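Local structure of uncharacterized protein (Silicibacter pomeroyi DSS-3, 2RE3) at residues Glu126-Arg131 against Tyr144-Ala149; Phe96-Val101 against Leu112-His117; His31-Pro36 against Tyr79-Val84. The protein is of unknown function but belongs to the DUF1285 family and may be involved in signal transduction. All coordinates share one frame; numbering follows the deposited sequence. Where two conformers were deposited one is given.

Contact 1: Glu126-Arg131 against Tyr144-Ala149; sequences EGNPIR and YVHVRA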
loop_
_atom_site.group_PDB
_atom_site.type_symbol
_atom_site.label_atom_id
_atom_site.label_comp_id
_atom_site.label_asym_id
_atom_site.label_seq_id
_atom_site.Cartn_x
_atom_site.Cartn_y
_atom_site.Cartn_z
ATOM N N GLU A 126 -2.526 14.051 6.878
ATOM C CA GLU A 126 -1.111 14.239 7.112
ATOM C C GLU A 126 -0.405 12.975 7.589
ATOM O O GLU A 126 0.683 12.691 7.131
ATOM C CB GLU A 126 -0.885 15.372 8.081
ATOM C CG GLU A 126 0.525 15.874 8.055
ATOM C CD GLU A 126 0.677 17.030 8.995
ATOM O OE1 GLU A 126 0.338 18.153 8.567
ATOM O OE2 GLU A 126 1.081 16.791 10.165
ATOM N N GLY A 127 -1.030 12.222 8.488
ATOM C CA GLY A 127 -0.455 10.949 8.978
ATOM C C GLY A 127 -0.352 9.867 7.893
ATOM O O GLY A 127 0.566 9.027 7.903
ATOM N N ASN A 128 -1.304 9.882 6.961
ATOM C CA ASN A 128 -1.306 8.967 5.853
ATOM C C ASN A 128 -1.452 9.768 4.537
ATOM O O ASN A 128 -2.559 9.863 3.963
ATOM C CB ASN A 128 -2.458 8.007 6.013
ATOM C CG ASN A 128 -2.342 7.141 7.239
ATOM O OD1 ASN A 128 -1.340 6.457 7.465
ATOM N ND2 ASN A 128 -3.380 7.140 8.026
ATOM N N PRO A 129 -0.354 10.381 4.062
ATOM C CA PRO A 129 -0.526 11.282 2.922
ATOM C C PRO A 129 -0.735 10.545 1.625
ATOM O O PRO A 129 -0.365 9.374 1.518
ATOM C CB PRO A 129 0.775 12.073 2.890
ATOM C CG PRO A 129 1.776 11.184 3.492
ATOM C CD PRO A 129 1.041 10.338 4.513
ATOM N N ILE A 130 -1.379 11.237 0.688
ATOM C CA ILE A 130 -1.503 10.819 -0.706
ATOM C C ILE A 130 -0.318 11.411 -1.451
ATOM O O ILE A 130 -0.013 12.567 -1.277
ATOM C CB ILE A 130 -2.811 11.330 -1.331
ATOM C CG1 ILE A 130 -3.991 10.717 -0.573
ATOM C CG2 ILE A 130 -2.874 10.962 -2.798
ATOM C CD1 ILE A 130 -5.329 11.380 -0.807
ATOM N N ARG A 131 0.355 10.622 -2.268
ATOM C CA ARG A 131 1.549 11.079 -2.994
ATOM C C ARG A 131 1.257 10.959 -4.470
ATOM O O ARG A 131 0.508 10.076 -4.860
ATOM C CB ARG A 131 2.696 10.153 -2.612
ATOM C CG ARG A 131 3.886 10.180 -3.509
ATOM C CD ARG A 131 5.084 9.580 -2.814
ATOM N NE ARG A 131 5.024 8.117 -2.741
ATOM C CZ ARG A 131 5.437 7.289 -3.704
ATOM N NH1 ARG A 131 5.926 7.737 -4.858
ATOM N NH2 ARG A 131 5.349 5.983 -3.523
ATOM N N TYR A 144 -0.287 7.103 -4.801
ATOM C CA TYR A 144 -0.293 6.189 -3.670
ATOM C C TYR A 144 -0.914 6.833 -2.455
ATOM O O TYR A 144 -1.052 8.055 -2.409
ATOM C CB TYR A 144 1.126 5.810 -3.334
ATOM C CG TYR A 144 1.900 5.218 -4.496
ATOM C CD1 TYR A 144 2.467 6.033 -5.459
ATOM C CD2 TYR A 144 2.093 3.834 -4.615
ATOM C CE1 TYR A 144 3.218 5.514 -6.509
ATOM C CE2 TYR A 144 2.851 3.296 -5.670
ATOM C CZ TYR A 144 3.408 4.163 -6.612
ATOM O OH TYR A 144 4.140 3.701 -7.660
ATOM N N VAL A 145 -1.289 6.009 -1.474
ATOM C CA VAL A 145 -1.648 6.485 -0.131
ATOM C C VAL A 145 -0.953 5.630 0.936
ATOM O O VAL A 145 -0.824 4.414 0.809
ATOM C CB VAL A 145 -3.170 6.510 0.106
ATOM C CG1 VAL A 145 -3.810 5.134 -0.066
ATOM C CG2 VAL A 145 -3.474 7.020 1.496
ATOM N N HIS A 146 -0.458 6.294 1.967
ATOM C CA HIS A 146 0.219 5.622 3.064
ATOM C C HIS A 146 -0.809 4.889 3.914
ATOM O O HIS A 146 -1.889 5.425 4.214
ATOM C CB HIS A 146 0.958 6.668 3.898
ATOM C CG HIS A 146 1.685 6.136 5.097
ATOM N ND1 HIS A 146 1.123 6.130 6.350
ATOM C CD2 HIS A 146 2.953 5.684 5.252
ATOM C CE1 HIS A 146 2.001 5.662 7.225
ATOM N NE2 HIS A 146 3.121 5.386 6.587
ATOM N N VAL A 147 -0.487 3.652 4.259
ATOM C CA VAL A 147 -1.347 2.817 5.107
ATOM C C VAL A 147 -0.726 2.721 6.492
ATOM O O VAL A 147 -1.373 3.046 7.473
ATOM C CB VAL A 147 -1.472 1.396 4.532
ATOM C CG1 VAL A 147 -2.381 0.531 5.426
ATOM C CG2 VAL A 147 -1.903 1.472 3.057
ATOM N N ARG A 148 0.528 2.263 6.579
ATOM C CA ARG A 148 1.202 2.242 7.869
ATOM C C ARG A 148 2.693 2.054 7.719
ATOM O O ARG A 148 3.161 1.366 6.805
ATOM C CB ARG A 148 0.645 1.131 8.789
ATOM C CG ARG A 148 0.862 -0.304 8.291
ATOM C CD ARG A 148 0.533 -1.362 9.378
ATOM N NE ARG A 148 0.823 -2.701 8.847
ATOM C CZ ARG A 148 0.025 -3.363 8.013
ATOM N NH1 ARG A 148 -1.147 -2.853 7.663
ATOM N NH2 ARG A 148 0.379 -4.561 7.543
ATOM N N ALA A 149 3.437 2.676 8.622
ATOM C CA ALA A 149 4.846 2.386 8.803
ATOM C C ALA A 149 5.630 2.361 7.491
ATOM O O ALA A 149 6.544 1.562 7.315
ATOM C CB ALA A 149 5.002 1.083 9.563
#
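An edge strand of the mixed six-stranded sheet in the C-terminal DUF1285 region pairs here with its antiparallel neighbour. Strand 130-131 is the outermost strand on this side, and strand 144-148 lies next to it. Arg131 and Tyr144 form the hydrogen-bonded pair: Arg131 N gives to Tyr144 O at 2.9 Å, and Tyr144 N gives back to Arg131 O at 3.1 Å. Ile130 and Val145 are the adjacent non-hydrogen-bonded pair. His146 N then reaches Pro129 O at 3.1 Å, so the pairing runs on into the loop.

Two side-chain contacts flank this backbone. The Arg131 chain leaves extended, with CG anti to the backbone N, then bends at chi3 (76°). Its guanidinium comes to lie flat over one face of the Tyr144 ring, with planes 12° apart. The cation-pi contact is off-centre, with Arg131 CZ 4.2 Å from the Tyr144 ring centroid. Arg131 NH2 also forms a salt bridge with Glu152, which probably helps hold the guanidinium in place, and Tyr144 OH bonds Asp93. On the loop side, His146 ND1 gives a hydrogen bond to Asn128 OD1 at 2.7 Å. The acceptor uses a lone pair and lies in the imidazole plane. His146 NE2 is bonded to Gly150 N and Asn128 ND2 to Val123 O, so both groups are held at two points. The arrangement is that of an antiparallel sheet edge, with a side-chain bond tying down the loop that leads into it.

Contact 2: Phe96-Val101 against Leu112-His117; sequences FVAVDV and LTFTTH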
loop_
_atom_site.group_PDB
_atom_site.type_symbol
_atom_site.label_atom_id
_atom_site.label_comp_id
_atom_site.label_asym_id
_atom_site.label_seq_id
_atom_site.Cartn_x
_atom_site.Cartn_y
_atom_site.Cartn_z
ATOM N N PHE A 96 0.764 -2.751 -1.251
ATOM C CA PHE A 96 -0.706 -2.843 -1.262
ATOM C C PHE A 96 -1.344 -2.141 -2.445
ATOM O O PHE A 96 -0.744 -1.266 -3.060
ATOM C CB PHE A 96 -1.280 -2.248 0.006
ATOM C CG PHE A 96 -0.772 -2.880 1.274
ATOM C CD1 PHE A 96 -1.084 -4.187 1.585
ATOM C CD2 PHE A 96 -0.048 -2.135 2.184
ATOM C CE1 PHE A 96 -0.656 -4.747 2.759
ATOM C CE2 PHE A 96 0.389 -2.690 3.374
ATOM C CZ PHE A 96 0.083 -4.009 3.659
ATOM N N VAL A 97 -2.553 -2.556 -2.766
ATOM C CA VAL A 97 -3.383 -1.850 -3.693
ATOM C C VAL A 97 -4.611 -1.355 -2.935
ATOM O O VAL A 97 -5.250 -2.134 -2.249
ATOM C CB VAL A 97 -3.835 -2.747 -4.858
ATOM C CG1 VAL A 97 -4.998 -2.100 -5.596
ATOM C CG2 VAL A 97 -2.652 -3.036 -5.817
ATOM N N ALA A 98 -4.920 -0.065 -3.066
ATOM C CA ALA A 98 -6.166 0.523 -2.561
ATOM C C ALA A 98 -7.287 0.195 -3.539
ATOM O O ALA A 98 -7.240 0.626 -4.697
ATOM C CB ALA A 98 -6.035 2.064 -2.410
ATOM N N VAL A 99 -8.289 -0.549 -3.083
ATOM C CA VAL A 99 -9.382 -0.979 -3.959
ATOM C C VAL A 99 -10.700 -0.272 -3.726
ATOM O O VAL A 99 -11.643 -0.460 -4.482
ATOM C CB VAL A 99 -9.646 -2.474 -3.820
ATOM C CG1 VAL A 99 -8.395 -3.265 -4.297
ATOM C CG2 VAL A 99 -10.072 -2.810 -2.372
ATOM N N ASP A 100 -10.775 0.536 -2.688
ATOM C CA ASP A 100 -11.986 1.272 -2.388
ATOM C C ASP A 100 -11.642 2.597 -1.731
ATOM O O ASP A 100 -10.646 2.709 -1.028
ATOM C CB ASP A 100 -12.881 0.439 -1.469
ATOM C CG ASP A 100 -14.334 0.803 -1.595
ATOM O OD1 ASP A 100 -14.680 1.465 -2.592
ATOM O OD2 ASP A 100 -15.130 0.425 -0.706
ATOM N N VAL A 101 -12.455 3.612 -1.987
ATOM C CA VAL A 101 -12.311 4.883 -1.296
ATOM C C VAL A 101 -13.710 5.340 -0.952
ATOM O O VAL A 101 -14.634 5.180 -1.748
ATOM C CB VAL A 101 -11.570 5.960 -2.133
ATOM C CG1 VAL A 101 -12.231 6.157 -3.493
ATOM C CG2 VAL A 101 -11.524 7.283 -1.373
ATOM N N LEU A 112 -11.132 11.326 3.140
ATOM C CA LEU A 112 -11.071 10.171 2.242
ATOM C C LEU A 112 -10.543 8.966 3.015
ATOM O O LEU A 112 -9.406 8.979 3.486
ATOM C CB LEU A 112 -10.166 10.458 1.028
ATOM C CG LEU A 112 -10.484 11.658 0.129
ATOM C CD1 LEU A 112 -9.406 11.843 -0.977
ATOM C CD2 LEU A 112 -11.831 11.485 -0.494
ATOM N N THR A 113 -11.380 7.937 3.160
ATOM C CA THR A 113 -10.973 6.677 3.780
ATOM C C THR A 113 -10.816 5.573 2.724
ATOM O O THR A 113 -11.756 5.216 1.998
ATOM C CB THR A 113 -11.924 6.264 4.885
ATOM O OG1 THR A 113 -11.882 7.261 5.900
ATOM C CG2 THR A 113 -11.500 4.920 5.494
ATOM N N PHE A 114 -9.600 5.051 2.646
ATOM C CA PHE A 114 -9.257 4.025 1.676
ATOM C C PHE A 114 -9.273 2.651 2.332
ATOM O O PHE A 114 -8.948 2.520 3.512
ATOM C CB PHE A 114 -7.866 4.271 1.152
ATOM C CG PHE A 114 -7.751 5.459 0.261
ATOM C CD1 PHE A 114 -7.527 6.705 0.782
ATOM C CD2 PHE A 114 -7.841 5.319 -1.111
ATOM C CE1 PHE A 114 -7.408 7.786 -0.038
ATOM C CE2 PHE A 114 -7.706 6.406 -1.933
ATOM C CZ PHE A 114 -7.497 7.642 -1.393
ATOM N N THR A 115 -9.657 1.651 1.556
ATOM C CA THR A 115 -9.548 0.261 1.924
ATOM C C THR A 115 -8.629 -0.406 0.903
ATOM O O THR A 115 -8.765 -0.136 -0.315
ATOM C CB THR A 115 -10.931 -0.404 1.913
ATOM O OG1 THR A 115 -11.748 0.259 2.888
ATOM C CG2 THR A 115 -10.849 -1.909 2.235
ATOM N N THR A 116 -7.686 -1.220 1.416
ATOM C CA THR A 116 -6.706 -1.965 0.617
ATOM C C THR A 116 -7.209 -3.365 0.290
ATOM O O THR A 116 -8.220 -3.830 0.843
ATOM C CB THR A 116 -5.353 -2.122 1.376
ATOM O OG1 THR A 116 -5.547 -2.973 2.519
ATOM C CG2 THR A 116 -4.784 -0.728 1.827
ATOM N N HIS A 117 -6.495 -4.065 -0.587
ATOM C CA HIS A 117 -6.943 -5.399 -1.038
ATOM C C HIS A 117 -6.820 -6.477 0.042
ATOM O O HIS A 117 -7.265 -7.588 -0.143
ATOM C CB HIS A 117 -6.234 -5.806 -2.346
ATOM C CG HIS A 117 -4.808 -6.255 -2.180
ATOM N ND1 HIS A 117 -3.807 -5.437 -1.679
ATOM C CD2 HIS A 117 -4.210 -7.437 -2.493
ATOM C CE1 HIS A 117 -2.661 -6.099 -1.698
ATOM N NE2 HIS A 117 -2.882 -7.321 -2.165
#
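Strands 96-104 and 111-116 form a beta hairpin in the C-terminal DUF1285 region, and a classic beta bulge interrupts their pairing. The two short segments run antiparallel with a marked twist, at 128° between their directions.

Backbone hydrogen bonds define the bulge. Two residues of one strand, Val99 and Asp100, share the single partner Thr115, whose O accepts from both amides. Val99 N lies 2.8 Å from Thr115 O. Asp100 N lies 3.2 Å from Thr115 O. Thr115 N returns a bond to Asp100 O at 3.0 Å, with the donor above the carbonyl plane. Beyond the bulge, His117 N bonds Val97 O nearly along the C=O axis. The backbone at Val99 turns to a psi of -7°, and the register shifts by one residue between Ala98 and Asp100.

Apolar contacts gather around Phe114. Val101 and Phe114 are a non-hydrogen-bonded pair with side chains side by side. Val101 CG2, anti to the backbone N, sits over one face of the Phe114 ring in a CH-pi contact, 4.0 Å from the centroid. Ala98 CB meets the same ring at Phe114 CD2, 3.9 Å away. Leu163 of helix 157-164 and Val145 of strand 144-148 also pack on this aromatic side chain. An alanine in place of Phe114 removes the ring that Val101 CG2 and Ala98 CB pack on, and would probably loosen the packing of helix 157-164 on the sheet.

At the far end, His117 comes to the edge of the Phe96 ring. The two side chains cross at about a right angle, and His117 CE1 lies near the plane of the phenyl ring, 4.1 Å from Phe96 CD1.

Contact 3: His31-Pro36 against Tyr79-Val84; sequences HLWNPP and YLVTPV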
loop_
_atom_site.group_PDB
_atom_site.type_symbol
_atom_site.label_atom_id
_atom_site.label_comp_id
_atom_site.label_asym_id
_atom_site.label_seq_id
_atom_site.Cartn_x
_atom_site.Cartn_y
_atom_site.Cartn_z
ATOM N N HIS A 31 8.009 -3.240 14.200
ATOM C CA HIS A 31 9.134 -2.374 14.508
ATOM C C HIS A 31 9.614 -2.517 15.939
ATOM O O HIS A 31 10.560 -1.842 16.337
ATOM C CB HIS A 31 8.859 -0.927 14.115
ATOM C CG HIS A 31 8.796 -0.712 12.621
ATOM N ND1 HIS A 31 9.896 -0.356 11.871
ATOM C CD2 HIS A 31 7.766 -0.819 11.744
ATOM C CE1 HIS A 31 9.541 -0.236 10.601
ATOM N NE2 HIS A 31 8.258 -0.525 10.493
ATOM N N LEU A 32 9.004 -3.426 16.701
ATOM C CA LEU A 32 9.582 -3.837 17.976
ATOM C C LEU A 32 10.674 -4.883 17.778
ATOM O O LEU A 32 11.497 -5.099 18.680
ATOM C CB LEU A 32 8.540 -4.421 18.906
ATOM C CG LEU A 32 7.531 -3.477 19.547
ATOM C CD1 LEU A 32 6.551 -4.355 20.332
ATOM C CD2 LEU A 32 8.226 -2.467 20.432
ATOM N N TRP A 33 10.696 -5.501 16.593
ATOM C CA TRP A 33 11.481 -6.701 16.363
ATOM C C TRP A 33 12.668 -6.474 15.440
ATOM O O TRP A 33 12.544 -5.831 14.400
ATOM C CB TRP A 33 10.583 -7.795 15.792
ATOM C CG TRP A 33 9.374 -8.060 16.621
ATOM C CD1 TRP A 33 9.267 -7.932 17.980
ATOM C CD2 TRP A 33 8.083 -8.480 16.155
ATOM N NE1 TRP A 33 7.993 -8.251 18.389
ATOM C CE2 TRP A 33 7.246 -8.593 17.290
ATOM C CE3 TRP A 33 7.560 -8.782 14.901
ATOM C CZ2 TRP A 33 5.904 -8.984 17.197
ATOM C CZ3 TRP A 33 6.249 -9.190 14.814
ATOM C CH2 TRP A 33 5.432 -9.292 15.956
ATOM N N ASN A 34 13.821 -7.011 15.829
ATOM C CA ASN A 34 15.030 -6.941 14.998
ATOM C C ASN A 34 15.772 -8.252 15.014
ATOM O O ASN A 34 16.912 -8.340 15.483
ATOM C CB ASN A 34 15.906 -5.783 15.441
ATOM C CG ASN A 34 15.264 -4.468 15.145
ATOM O OD1 ASN A 34 14.826 -3.760 16.048
ATOM N ND2 ASN A 34 15.140 -4.160 13.866
ATOM N N PRO A 35 15.113 -9.286 14.494
ATOM C CA PRO A 35 15.704 -10.604 14.411
ATOM C C PRO A 35 16.774 -10.633 13.333
ATOM O O PRO A 35 16.826 -9.746 12.495
ATOM C CB PRO A 35 14.531 -11.478 14.012
ATOM C CG PRO A 35 13.681 -10.545 13.178
ATOM C CD PRO A 35 13.748 -9.271 13.938
ATOM N N PRO A 36 17.623 -11.654 13.344
ATOM C CA PRO A 36 18.667 -11.638 12.321
ATOM C C PRO A 36 18.048 -12.031 10.990
ATOM O O PRO A 36 17.050 -12.733 10.962
ATOM C CB PRO A 36 19.683 -12.664 12.828
ATOM C CG PRO A 36 18.892 -13.585 13.712
ATOM C CD PRO A 36 17.667 -12.867 14.189
ATOM N N TYR A 79 10.416 -6.722 4.072
ATOM C CA TYR A 79 10.662 -7.955 4.789
ATOM C C TYR A 79 9.362 -8.486 5.381
ATOM O O TYR A 79 8.387 -7.751 5.485
ATOM C CB TYR A 79 11.681 -7.712 5.907
ATOM C CG TYR A 79 12.959 -7.156 5.366
ATOM C CD1 TYR A 79 13.098 -5.800 5.142
ATOM C CD2 TYR A 79 14.013 -7.986 5.025
ATOM C CE1 TYR A 79 14.255 -5.273 4.646
ATOM C CE2 TYR A 79 15.183 -7.459 4.482
ATOM C CZ TYR A 79 15.279 -6.095 4.304
ATOM O OH TYR A 79 16.402 -5.540 3.788
ATOM N N LEU A 80 9.352 -9.776 5.698
ATOM C CA LEU A 80 8.341 -10.364 6.584
ATOM C C LEU A 80 9.100 -10.644 7.861
ATOM O O LEU A 80 10.121 -11.310 7.832
ATOM C CB LEU A 80 7.755 -11.666 5.996
ATOM C CG LEU A 80 7.267 -11.495 4.553
ATOM C CD1 LEU A 80 6.835 -12.793 4.007
ATOM C CD2 LEU A 80 6.148 -10.466 4.467
ATOM N N VAL A 81 8.611 -10.113 8.967
ATOM C CA VAL A 81 9.347 -10.111 10.216
ATOM C C VAL A 81 8.475 -10.621 11.347
ATOM O O VAL A 81 7.370 -10.154 11.543
ATOM C CB VAL A 81 9.817 -8.691 10.527
ATOM C CG1 VAL A 81 10.625 -8.633 11.836
ATOM C CG2 VAL A 81 10.635 -8.170 9.340
ATOM N N THR A 82 8.994 -11.598 12.072
ATOM C CA THR A 82 8.432 -12.056 13.326
ATOM C C THR A 82 9.493 -11.738 14.397
ATOM O O THR A 82 10.587 -11.296 14.070
ATOM C CB THR A 82 8.198 -13.584 13.287
ATOM O OG1 THR A 82 9.461 -14.233 13.095
ATOM C CG2 THR A 82 7.237 -13.986 12.180
ATOM N N PRO A 83 9.190 -11.999 15.671
ATOM C CA PRO A 83 10.212 -11.811 16.715
ATOM C C PRO A 83 11.477 -12.659 16.541
ATOM O O PRO A 83 12.520 -12.303 17.093
ATOM C CB PRO A 83 9.499 -12.243 18.009
ATOM C CG PRO A 83 8.045 -12.151 17.710
ATOM C CD PRO A 83 7.907 -12.466 16.226
ATOM N N VAL A 84 11.406 -13.760 15.801
ATOM C CA VAL A 84 12.564 -14.639 15.687
ATOM C C VAL A 84 13.219 -14.655 14.310
ATOM O O VAL A 84 14.421 -14.967 14.201
ATOM C CB VAL A 84 12.253 -16.089 16.197
ATOM C CG1 VAL A 84 12.036 -16.037 17.699
ATOM C CG2 VAL A 84 11.041 -16.715 15.479
#
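Trp33 CG stands anti to the carbonyl carbon, beside the backbone N (chi1 -54°), and chi2 of -31° turns the indole so that a face meets Pro83. The two side chains lie side by side and point the same way. Pro83 CD sits 3.8 Å from the centroid of the six-membered ring of Trp33, only 4° off its normal. This is a CH-pi contact over the face. Pro83 CG also lies over the ring, 3.7 Å from Trp33 CE2. At the rim of the indole, Trp33 CZ3 comes within 3.6 Å of Val81 O, which lies near the ring plane.

Val81 CG1, anti to its own backbone N, packs against both Trp33 and Pro35. Val81 CG1 is 4.0 Å from Trp33 CB and 3.8 Å from Pro35 CD. The Pro35 ring also presses on the backbone opposite, with Pro35 CG 3.3 Å from Thr82 O and Pro35 CB 3.5 Å from Val84 C. The interface is thus a proline-tryptophan CH-pi contact beside proline-on-backbone packing. Thr82 OG1 is bonded to Glu85 N and weakly to Val84 N, within its own turn.

The contact belongs to the N-terminal DUF1285 region. It fastens the loop between helix 15-21 and strand 37-45 to the end of strand 77-81 and the turn that follows it, before strand 86-91. Lys72 of strand 71-74 and Lys86 of strand 86-91 also touch Val81.

Overall arrangement
Contacts 1 and 2 belong to the same six-stranded sheet of the C-terminal region. Contact 2 pairs strands 96-104 and 111-116. Contact 1 pairs 144-148 with the outermost strand 130-131. Their apolar sides meet, through Val147 on Thr116 and Ile130 on Leu112. Contact 2 is the more buried of the two, and contact 1 adds charged and polar side-chain bonds at the sheet edge. Contact 3 lies in the N-terminal region, whose sheet has the same strand order. It is peripheral: its centre lies about 20 Å from the centre of the chain. It rests on proline and tryptophan packing. It touches contact 1 through His31 and Ala149.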